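Local coordinates for methylmalonyl-CoA carboxyltransferase 12S subunit (PDB 1ON3), which transfers the carboxyl group of methylmalonyl-CoA to the biotin of the 1.3S subunit, giving propanoyl-CoA and carboxylated biotin, and forms the hexameric core of transcarboxylase, at the interface of chains A and B. Residues are numbered along the deposited sequence; one frame, centred on the assembly and turned at random. Chains: chain A/B, Methylmalonyl-CoA carboxyltransferase 12S subunit.

The two-fold interface of chains A and B is sampled at four places. Contacts 2 and 3 lie about 14 Å apart, measured between the centres of their C-alpha atoms, and show the C-terminal tails exchanged: chain A gives its tail in contact 2, chain B in contact 3. Contact 4 is about 24 Å from either; helix 384-397 of chain B serves it and contact 2. Contact 1 is 27 to 40 Å from the others between the same centres, yet its chain B helix recurs in chain A, where its C-terminal end enters contact 3. In contacts 1 and 4, N- and C-terminal carboxyltransferase regions of different subunits meet.

Contact 1: the interface of chains A and B. Residues chain A 422, 485; chain B 148-149, 152, 155-156.
The short 3-10 helix 421-423 of chain A and the loop carrying A:Gln485 face helix 147-164 of chain B, where A:Asp422 meets B:Ser152 and B:Lys156 and A:Gln485 meets B:Ile148. The patch illustrates how one carboxylate can be shared between successive turns of a partner helix. OD2 of A:Asp422 accepts a hydrogen bond from the hydroxyl OG of B:Ser152 at 2.8 Å, while OD1 takes the ammonium NZ of B:Lys156 at 2.8 Å in a salt bridge. Both donors come to the syn side of their oxygen, the ammonium lying 32° out of the carboxylate plane. The lysine chain runs extended until its last torsion, where a bend (chi4 63°) turns NZ toward the acid. Beneath the carboxylate, CB of A:Asp422 rests on the backbone of B:Gly155, 3.8 Å from its CA, where no side chain intervenes. Nearer the N-terminal end of the helix, the amide NE2 of A:Gln485, carried on a chain extended beyond CG, donates to the carbonyl O of B:Ile148 at 3.0 Å. It reaches that oxygen from above the carbonyl plane, 69° out of it, and also touches CG1 of B:Ile148 at 3.5 Å. Charge and hydroxyl together probably fix the rotation of the carboxylate. In the fold, the patch brings the C-terminal carboxyltransferase region of one subunit against the N-terminal region of the other, along a helix that begins just after residues lining the CoA pocket.

Contact 2: the interface of chains A and B. Residues chain A 517-521; chain B 166, 355, 358-359, 397.
The C-terminal tail of chain A, residues 517-521, runs as a loop against helices 344-359 and 384-397 of chain B, with A:Lys517 and A:His518 meeting B:Asp358 at the end of the first. In this carboxyltransferase-family hexamer the tail shows how one acid can receive two neighbouring basic side chains. NE2 of A:His518 donates to OD1 of B:Asp358 at 2.7 Å; the oxygen lies at the edge of the imidazole, in its plane, and uses its anti lone pair. The extended chain of A:Lys517 brings NZ to the other oxygen, OD2, at 2.8 Å, arriving 58° out of the carboxylate plane in a salt bridge. The same NZ also donates to the backbone O of B:Asp358 at 2.8 Å. The imidazole stands between the backbone N and carbonyl carbon of its residue (chi1 52°), and its ND1 donates within the tail to O of A:Gly519 at 2.8 Å, which probably fixes the ring's rotation. The amide of B:Asn355 lies to one side of the imidazole plane, displaced past CE1, the planes 17° apart. On that same side, the B:Glu397 carboxylate lies past CD2, also nearly parallel. Water 1 joins the backbone N of A:Lys517 to O of B:Gly166 and O of B:Ser359.

Contact 3: the interface of chains A and B. Residues chain A 162-167, 259; chain B 514-516, 518.
The chain A backbone leaves helix 148-164 and turns through A:Gly166 with a positive phi of 79°, presenting carbonyls to the extended tail of chain B at B:Lys516. The C-terminal tail of one subunit thus docks on its neighbour within the homohexamer, and the lysine illustrates how a charged end can be received by backbone oxygens and a water at a helix C-terminus. Its NZ donates to O of A:Ser165 at 2.8 Å, lying in that carbonyl plane, and to O of A:Lys163 at 3.1 Å, which it meets from above the plane. Water 3, 2.8 Å from NZ of B:Lys516, extends the contact to O of A:Val162. The negative end of the helix dipole would be expected to favour the ammonium. A bend at chi3 (72°) turns the lysine toward these carbonyls, and its CE packs tightly at 3.5 Å on CG2 of A:Val167. CG of B:Pro514 touches CG of A:Lys163 at 3.9 Å, the side chains crossing at about a right angle. A:Asn259 ties the A:Gly166 turn to the tail: its side-chain amide nitrogen ND2 bonds O of A:Gly166 at 3.0 Å. Across the interface the same ND2 donates to O of B:Ala515 at 3.1 Å, with that oxygen 3° out of the asparagine amide plane.

Contact 4: the interface of chains A and B. Residues chain A 183-184, 201-203, 233; chain B 373, 380, 384-385.
A:Ile202 lies against B:Ile385, B:Ile384 and B:Phe373, and it and B:Ile385 bury the most surface in this patch of the two-fold interface of the carboxyltransferase-family hexamer. CG1 of A:Ile202, anti to its own carbonyl carbon (chi1 -65°), touches CG1 of B:Ile385 at 3.7 Å and, at about a right angle between side chains, CG2 of B:Ile384. The other branch, CG2, faces CB of B:Phe373. B:Ile385, near the start of helix 384-397, is covered from further sides: its CD1 meets CB of A:Ser183, and its CB lies 3.7 Å from CG of A:Asn233. B:Phe373 and A:Tyr184 point toward each other, and the phenol OH stands over the centre of the phenyl ring, 3.0 Å above its plane. The tyrosine ring has CD1 of A:Ile202 over one face, toward the rim, while the carbonyls of B:Ile384 and B:Ile385 lie in plane at its edge. B:Glu380, bent at chi2 (-63°), holds the backbone of a segment lining the methylmalonic acid pocket: OE1 accepts from N of A:Ile202 at 3.1 Å, 25° out of the carboxylate plane on the syn side, and OE2 from N of A:Thr203 at 3.2 Å, from above that plane. This may help shape the pocket.

Contact 1: the interface of chains A and B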
loop_
_atom_site.group_PDB
_atom_site.type_symbol
_atom_site.label_atom_id
_atom_site.label_comp_id
_atom_site.label_asym_id
_atom_site.label_seq_id
_atom_site.Cartn_x
_atom_site.Cartn_y
_atom_site.Cartn_z
ATOM N N ASP A 422 17.476 -21.224 -13.926
ATOM C CA ASP A 422 18.011 -19.867 -13.908
ATOM C C ASP A 422 17.011 -18.828 -14.373
ATOM O O ASP A 422 17.165 -17.644 -14.062
ATOM C CB ASP A 422 19.271 -19.781 -14.761
ATOM C CG ASP A 422 20.364 -20.676 -14.242
ATOM O OD1 ASP A 422 20.674 -20.560 -13.039
ATOM O OD2 ASP A 422 20.902 -21.494 -15.020
ATOM N N GLN A 485 21.014 -28.418 -11.854
ATOM C CA GLN A 485 20.260 -27.828 -12.955
ATOM C C GLN A 485 18.916 -28.526 -13.169
ATOM O O GLN A 485 18.046 -28.021 -13.878
ATOM C CB GLN A 485 21.119 -27.786 -14.217
ATOM C CG GLN A 485 22.190 -26.705 -14.086
ATOM C CD GLN A 485 22.970 -26.473 -15.356
ATOM O OE1 GLN A 485 22.414 -26.489 -16.446
ATOM N NE2 GLN A 485 24.268 -26.233 -15.216
ATOM N N ILE B 148 28.038 -26.950 -19.085
ATOM C CA ILE B 148 26.784 -26.451 -18.538
ATOM C C ILE B 148 26.971 -25.441 -17.413
ATOM O O ILE B 148 26.034 -24.725 -17.064
ATOM C CB ILE B 148 25.853 -27.610 -18.065
ATOM C CG1 ILE B 148 26.481 -28.384 -16.911
ATOM C CG2 ILE B 148 25.560 -28.541 -19.231
ATOM C CD1 ILE B 148 25.574 -29.479 -16.373
ATOM N N ASP B 149 28.173 -25.364 -16.845
ATOM C CA ASP B 149 28.400 -24.389 -15.782
ATOM C C ASP B 149 28.381 -23.011 -16.402
ATOM O O ASP B 149 27.856 -22.058 -15.825
ATOM C CB ASP B 149 29.742 -24.632 -15.086
ATOM C CG ASP B 149 29.785 -25.961 -14.373
ATOM O OD1 ASP B 149 28.744 -26.348 -13.792
ATOM O OD2 ASP B 149 30.850 -26.613 -14.380
ATOM N N SER B 152 24.755 -22.121 -17.452
ATOM C CA SER B 152 23.949 -21.646 -16.331
ATOM C C SER B 152 24.216 -20.168 -16.051
ATOM O O SER B 152 23.308 -19.421 -15.687
ATOM C CB SER B 152 24.247 -22.484 -15.087
ATOM O OG SER B 152 23.463 -22.050 -13.985
ATOM N N GLY B 155 22.078 -18.002 -18.182
ATOM C CA GLY B 155 20.688 -18.014 -17.770
ATOM C C GLY B 155 20.516 -17.003 -16.652
ATOM O O GLY B 155 19.562 -16.223 -16.649
ATOM N N LYS B 156 21.454 -17.006 -15.708
ATOM C CA LYS B 156 21.395 -16.076 -14.587
ATOM C C LYS B 156 21.504 -14.643 -15.085
ATOM O O LYS B 156 20.811 -13.758 -14.585
ATOM C CB LYS B 156 22.506 -16.373 -13.571
ATOM C CG LYS B 156 22.265 -17.649 -12.772
ATOM C CD LYS B 156 23.371 -17.879 -11.741
ATOM C CE LYS B 156 23.138 -19.144 -10.916
ATOM N NZ LYS B 156 23.147 -20.395 -11.733
#

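Contact 2: the interface of chains A and B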
loop_
_atom_site.group_PDB
_atom_site.type_symbol
_atom_site.label_atom_id
_atom_site.label_comp_id
_atom_site.label_asym_id
_atom_site.label_seq_id
_atom_site.Cartn_x
_atom_site.Cartn_y
_atom_site.Cartn_z
ATOM N N LYS A 517 6.803 0.460 -13.787
ATOM C CA LYS A 517 5.567 0.633 -14.541
ATOM C C LYS A 517 5.411 -0.637 -15.363
ATOM O O LYS A 517 4.323 -1.211 -15.475
ATOM C CB LYS A 517 5.667 1.801 -15.515
ATOM C CG LYS A 517 5.653 3.161 -14.909
ATOM C CD LYS A 517 5.591 4.148 -16.058
ATOM C CE LYS A 517 5.386 5.552 -15.600
ATOM N NZ LYS A 517 5.251 6.419 -16.790
ATOM N N HIS A 518 6.527 -1.042 -15.961
ATOM C CA HIS A 518 6.609 -2.238 -16.788
ATOM C C HIS A 518 8.058 -2.388 -17.222
ATOM O O HIS A 518 8.836 -1.434 -17.153
ATOM C CB HIS A 518 5.703 -2.119 -18.029
ATOM C CG HIS A 518 5.921 -0.867 -18.831
ATOM N ND1 HIS A 518 7.061 -0.638 -19.572
ATOM C CD2 HIS A 518 5.153 0.239 -18.973
ATOM C CE1 HIS A 518 6.987 0.556 -20.135
ATOM N NE2 HIS A 518 5.839 1.110 -19.784
ATOM N N GLY A 519 8.421 -3.590 -17.649
ATOM C CA GLY A 519 9.769 -3.813 -18.123
ATOM C C GLY A 519 9.774 -3.344 -19.565
ATOM O O GLY A 519 8.791 -2.774 -20.041
ATOM N N ASN A 520 10.872 -3.563 -20.270
ATOM C CA ASN A 520 10.935 -3.144 -21.657
ATOM C C ASN A 520 10.972 -4.393 -22.540
ATOM O O ASN A 520 12.019 -4.927 -22.871
ATOM C CB ASN A 520 12.137 -2.212 -21.853
ATOM C CG ASN A 520 12.004 -0.923 -21.024
ATOM O OD1 ASN A 520 10.895 -0.398 -20.854
ATOM N ND2 ASN A 520 13.129 -0.408 -20.512
ATOM N N PHE A 521 9.778 -4.864 -22.880
ATOM C CA PHE A 521 9.590 -6.066 -23.686
ATOM C C PHE A 521 10.167 -5.911 -25.096
ATOM O O PHE A 521 9.845 -4.955 -25.801
ATOM C CB PHE A 521 8.094 -6.384 -23.760
ATOM C CG PHE A 521 7.784 -7.669 -24.457
ATOM C CD1 PHE A 521 7.008 -7.679 -25.608
ATOM C CD2 PHE A 521 8.242 -8.879 -23.948
ATOM C CE1 PHE A 521 6.686 -8.875 -26.242
ATOM C CE2 PHE A 521 7.925 -10.083 -24.578
ATOM C CZ PHE A 521 7.147 -10.077 -25.722
ATOM N N GLY B 166 13.467 -1.647 -17.033
ATOM C CA GLY B 166 12.463 -0.672 -16.631
ATOM C C GLY B 166 12.636 -0.130 -15.212
ATOM O O GLY B 166 11.788 0.635 -14.723
ATOM N N ASN B 355 7.848 2.796 -25.327
ATOM C CA ASN B 355 7.792 1.994 -24.115
ATOM C C ASN B 355 8.924 2.370 -23.161
ATOM O O ASN B 355 8.701 2.525 -21.960
ATOM C CB ASN B 355 7.877 0.512 -24.456
ATOM C CG ASN B 355 7.001 -0.332 -23.561
ATOM O OD1 ASN B 355 5.803 -0.069 -23.424
ATOM N ND2 ASN B 355 7.587 -1.352 -22.949
ATOM N N ASP B 358 8.351 5.792 -21.482
ATOM C CA ASP B 358 7.345 5.670 -20.430
ATOM C C ASP B 358 7.916 5.043 -19.145
ATOM O O ASP B 358 7.643 5.525 -18.039
ATOM C CB ASP B 358 6.156 4.840 -20.931
ATOM C CG ASP B 358 5.065 4.714 -19.898
ATOM O OD1 ASP B 358 4.695 3.570 -19.576
ATOM O OD2 ASP B 358 4.573 5.759 -19.409
ATOM N N SER B 359 8.705 3.981 -19.290
ATOM C CA SER B 359 9.292 3.301 -18.133
ATOM C C SER B 359 10.175 4.228 -17.308
ATOM O O SER B 359 10.285 4.053 -16.093
ATOM C CB SER B 359 10.108 2.084 -18.576
ATOM O OG SER B 359 11.280 2.480 -19.259
ATOM N N GLU B 397 -0.839 2.559 -23.213
ATOM C CA GLU B 397 -0.381 2.147 -21.898
ATOM C C GLU B 397 0.463 3.224 -21.212
ATOM O O GLU B 397 0.483 3.311 -19.979
ATOM C CB GLU B 397 0.437 0.870 -22.039
ATOM C CG GLU B 397 1.219 0.492 -20.825
ATOM C CD GLU B 397 2.078 -0.721 -21.072
ATOM O OE1 GLU B 397 2.983 -0.651 -21.938
ATOM O OE2 GLU B 397 1.845 -1.748 -20.404
HETATM O O HOH W 1 9.169 1.712 -14.999
HETATM O O HOH W 2 6.723 -3.598 -22.386
#

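Contact 3: the interface of chains A and B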
loop_
_atom_site.group_PDB
_atom_site.type_symbol
_atom_site.label_atom_id
_atom_site.label_comp_id
_atom_site.label_asym_id
_atom_site.label_seq_id
_atom_site.Cartn_x
_atom_site.Cartn_y
_atom_site.Cartn_z
ATOM N N VAL A 162 -6.532 -1.851 -24.729
ATOM C CA VAL A 162 -5.300 -1.866 -23.961
ATOM C C VAL A 162 -5.595 -1.723 -22.481
ATOM O O VAL A 162 -4.935 -2.355 -21.649
ATOM C CB VAL A 162 -4.322 -0.747 -24.412
ATOM C CG1 VAL A 162 -3.029 -0.810 -23.573
ATOM C CG2 VAL A 162 -3.985 -0.927 -25.894
ATOM N N LYS A 163 -6.597 -0.919 -22.158
ATOM C CA LYS A 163 -6.960 -0.708 -20.758
ATOM C C LYS A 163 -7.380 -2.052 -20.130
ATOM O O LYS A 163 -7.059 -2.340 -18.974
ATOM C CB LYS A 163 -8.099 0.307 -20.674
ATOM C CG LYS A 163 -8.385 0.841 -19.281
ATOM C CD LYS A 163 -9.618 1.733 -19.317
ATOM C CE LYS A 163 -9.970 2.260 -17.931
ATOM N NZ LYS A 163 -11.216 3.073 -17.946
ATOM N N LEU A 164 -8.080 -2.872 -20.910
ATOM C CA LEU A 164 -8.536 -4.175 -20.445
ATOM C C LEU A 164 -7.472 -5.259 -20.523
ATOM O O LEU A 164 -7.574 -6.273 -19.829
ATOM C CB LEU A 164 -9.759 -4.649 -21.246
ATOM C CG LEU A 164 -11.151 -4.240 -20.760
ATOM C CD1 LEU A 164 -11.332 -2.716 -20.937
ATOM C CD2 LEU A 164 -12.218 -5.001 -21.566
ATOM N N SER A 165 -6.455 -5.039 -21.354
ATOM C CA SER A 165 -5.404 -6.027 -21.562
ATOM C C SER A 165 -4.772 -6.520 -20.270
ATOM O O SER A 165 -4.229 -5.732 -19.480
ATOM C CB SER A 165 -4.320 -5.470 -22.493
ATOM O OG SER A 165 -3.426 -6.490 -22.897
ATOM N N GLY A 166 -4.839 -7.834 -20.066
ATOM C CA GLY A 166 -4.277 -8.427 -18.864
ATOM C C GLY A 166 -5.131 -8.295 -17.603
ATOM O O GLY A 166 -4.692 -8.706 -16.524
ATOM N N VAL A 167 -6.325 -7.714 -17.720
ATOM C CA VAL A 167 -7.215 -7.565 -16.562
ATOM C C VAL A 167 -8.365 -8.559 -16.699
ATOM O O VAL A 167 -8.631 -9.330 -15.774
ATOM C CB VAL A 167 -7.785 -6.122 -16.426
ATOM C CG1 VAL A 167 -8.621 -6.011 -15.123
ATOM C CG2 VAL A 167 -6.634 -5.107 -16.383
ATOM N N ASN A 259 -8.012 -11.190 -13.806
ATOM C CA ASN A 259 -6.676 -11.434 -13.278
ATOM C C ASN A 259 -6.507 -11.591 -11.778
ATOM O O ASN A 259 -5.380 -11.785 -11.306
ATOM C CB ASN A 259 -5.696 -10.360 -13.791
ATOM C CG ASN A 259 -5.916 -8.989 -13.154
ATOM O OD1 ASN A 259 -6.690 -8.833 -12.204
ATOM N ND2 ASN A 259 -5.219 -7.987 -13.676
ATOM N N PRO B 514 -5.458 0.474 -14.460
ATOM C CA PRO B 514 -6.012 -0.707 -13.787
ATOM C C PRO B 514 -4.891 -1.617 -13.265
ATOM O O PRO B 514 -3.828 -1.703 -13.881
ATOM C CB PRO B 514 -6.829 -1.382 -14.894
ATOM C CG PRO B 514 -7.248 -0.235 -15.757
ATOM C CD PRO B 514 -5.996 0.603 -15.828
ATOM N N ALA B 515 -5.132 -2.288 -12.136
ATOM C CA ALA B 515 -4.149 -3.201 -11.543
ATOM C C ALA B 515 -3.984 -4.431 -12.435
ATOM O O ALA B 515 -4.968 -5.025 -12.857
ATOM C CB ALA B 515 -4.601 -3.639 -10.144
ATOM N N LYS B 516 -2.741 -4.802 -12.716
ATOM C CA LYS B 516 -2.454 -5.962 -13.555
ATOM C C LYS B 516 -0.972 -6.271 -13.419
ATOM O O LYS B 516 -0.184 -5.378 -13.089
ATOM C CB LYS B 516 -2.776 -5.642 -15.023
ATOM C CG LYS B 516 -1.910 -4.525 -15.626
ATOM C CD LYS B 516 -2.308 -4.207 -17.091
ATOM C CE LYS B 516 -3.651 -3.485 -17.143
ATOM N NZ LYS B 516 -4.075 -3.121 -18.525
ATOM N N HIS B 518 0.792 -7.127 -15.887
ATOM C CA HIS B 518 1.209 -6.449 -17.114
ATOM C C HIS B 518 0.135 -6.718 -18.159
ATOM O O HIS B 518 -0.651 -7.657 -18.014
ATOM C CB HIS B 518 2.568 -6.981 -17.603
ATOM C CG HIS B 518 2.631 -8.474 -17.739
ATOM N ND1 HIS B 518 1.990 -9.161 -18.746
ATOM C CD2 HIS B 518 3.224 -9.414 -16.963
ATOM C CE1 HIS B 518 2.177 -10.460 -18.581
ATOM N NE2 HIS B 518 2.921 -10.641 -17.506
HETATM O O HOH W 3 -2.242 -2.757 -20.626
#

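Contact 4: the interface of chains A and B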
loop_
_atom_site.group_PDB
_atom_site.type_symbol
_atom_site.label_atom_id
_atom_site.label_comp_id
_atom_site.label_asym_id
_atom_site.label_seq_id
_atom_site.Cartn_x
_atom_site.Cartn_y
_atom_site.Cartn_z
ATOM N N SER A 183 -8.828 -3.827 -37.871
ATOM C CA SER A 183 -8.099 -5.040 -37.515
ATOM C C SER A 183 -7.203 -4.891 -36.290
ATOM O O SER A 183 -6.808 -5.888 -35.675
ATOM C CB SER A 183 -7.241 -5.491 -38.704
ATOM O OG SER A 183 -7.993 -5.525 -39.907
ATOM N N TYR A 184 -6.869 -3.656 -35.928
ATOM C CA TYR A 184 -6.001 -3.457 -34.782
ATOM C C TYR A 184 -6.705 -3.761 -33.450
ATOM O O TYR A 184 -6.051 -4.062 -32.456
ATOM C CB TYR A 184 -5.426 -2.032 -34.814
ATOM C CG TYR A 184 -4.366 -1.819 -35.900
ATOM C CD1 TYR A 184 -4.439 -0.734 -36.773
ATOM C CD2 TYR A 184 -3.287 -2.692 -36.033
ATOM C CE1 TYR A 184 -3.456 -0.523 -37.757
ATOM C CE2 TYR A 184 -2.296 -2.492 -37.008
ATOM C CZ TYR A 184 -2.395 -1.400 -37.863
ATOM O OH TYR A 184 -1.422 -1.187 -38.808
ATOM N N PHE A 201 -7.372 -7.388 -43.111
ATOM C CA PHE A 201 -6.168 -6.765 -43.654
ATOM C C PHE A 201 -6.146 -5.265 -43.384
ATOM O O PHE A 201 -7.181 -4.646 -43.153
ATOM C CB PHE A 201 -6.055 -7.034 -45.164
ATOM C CG PHE A 201 -7.339 -6.831 -45.914
ATOM C CD1 PHE A 201 -7.885 -5.562 -46.059
ATOM C CD2 PHE A 201 -8.027 -7.922 -46.442
ATOM C CE1 PHE A 201 -9.104 -5.378 -46.719
ATOM C CE2 PHE A 201 -9.242 -7.750 -47.101
ATOM C CZ PHE A 201 -9.781 -6.478 -47.238
ATOM N N ILE A 202 -4.948 -4.692 -43.389
ATOM C CA ILE A 202 -4.787 -3.263 -43.154
ATOM C C ILE A 202 -5.033 -2.531 -44.473
ATOM O O ILE A 202 -5.714 -1.506 -44.514
ATOM C CB ILE A 202 -3.360 -2.953 -42.622
ATOM C CG1 ILE A 202 -3.172 -3.600 -41.239
ATOM C CG2 ILE A 202 -3.135 -1.450 -42.544
ATOM C CD1 ILE A 202 -4.173 -3.116 -40.191
ATOM N N THR A 203 -4.493 -3.075 -45.554
ATOM C CA THR A 203 -4.669 -2.474 -46.872
ATOM C C THR A 203 -5.244 -3.525 -47.825
ATOM O O THR A 203 -4.649 -4.585 -48.017
ATOM C CB THR A 203 -3.322 -1.969 -47.430
ATOM O OG1 THR A 203 -2.684 -1.128 -46.455
ATOM C CG2 THR A 203 -3.543 -1.178 -48.730
ATOM N N ASN A 233 -0.882 -13.615 -37.261
ATOM C CA ASN A 233 -1.855 -12.719 -36.627
ATOM C C ASN A 233 -2.994 -13.340 -35.825
ATOM O O ASN A 233 -3.617 -12.652 -35.025
ATOM C CB ASN A 233 -2.532 -11.813 -37.661
ATOM C CG ASN A 233 -1.601 -10.782 -38.249
ATOM O OD1 ASN A 233 -0.704 -10.280 -37.575
ATOM N ND2 ASN A 233 -1.826 -10.439 -39.515
ATOM N N PHE B 373 -0.395 3.175 -43.540
ATOM C CA PHE B 373 0.598 2.123 -43.460
ATOM C C PHE B 373 1.007 1.751 -44.874
ATOM O O PHE B 373 0.212 1.856 -45.806
ATOM C CB PHE B 373 0.049 0.906 -42.701
ATOM C CG PHE B 373 -0.112 1.154 -41.224
ATOM C CD1 PHE B 373 -1.276 1.711 -40.724
ATOM C CD2 PHE B 373 0.939 0.892 -40.345
ATOM C CE1 PHE B 373 -1.403 2.016 -39.366
ATOM C CE2 PHE B 373 0.831 1.190 -38.985
ATOM C CZ PHE B 373 -0.342 1.755 -38.496
ATOM N N GLU B 380 1.449 -7.355 -45.168
ATOM C CA GLU B 380 0.359 -8.119 -44.564
ATOM C C GLU B 380 0.939 -9.461 -44.116
ATOM O O GLU B 380 0.762 -9.884 -42.969
ATOM C CB GLU B 380 -0.779 -8.350 -45.570
ATOM C CG GLU B 380 -1.424 -7.081 -46.144
ATOM C CD GLU B 380 -2.121 -6.208 -45.098
ATOM O OE1 GLU B 380 -2.854 -6.754 -44.242
ATOM O OE2 GLU B 380 -1.953 -4.966 -45.144
ATOM N N ILE B 384 1.781 -7.005 -40.375
ATOM C CA ILE B 384 1.672 -5.580 -40.078
ATOM C C ILE B 384 0.597 -5.368 -39.017
ATOM O O ILE B 384 0.669 -4.418 -38.236
ATOM C CB ILE B 384 1.325 -4.724 -41.322
ATOM C CG1 ILE B 384 1.149 -3.255 -40.912
ATOM C CG2 ILE B 384 0.036 -5.210 -41.963
ATOM C CD1 ILE B 384 2.370 -2.625 -40.254
ATOM N N ILE B 385 -0.397 -6.250 -38.987
ATOM C CA ILE B 385 -1.467 -6.120 -38.001
ATOM C C ILE B 385 -0.951 -6.216 -36.561
ATOM O O ILE B 385 -1.291 -5.379 -35.730
ATOM C CB ILE B 385 -2.578 -7.186 -38.208
ATOM C CG1 ILE B 385 -3.440 -6.814 -39.423
ATOM C CG2 ILE B 385 -3.467 -7.262 -36.950
ATOM C CD1 ILE B 385 -4.473 -7.869 -39.792
HETATM O O HOH W 4 -0.796 -8.482 -41.102
HETATM O O HOH W 5 -0.728 -2.267 -44.871
HETATM O O HOH W 6 -2.354 1.518 -46.272
#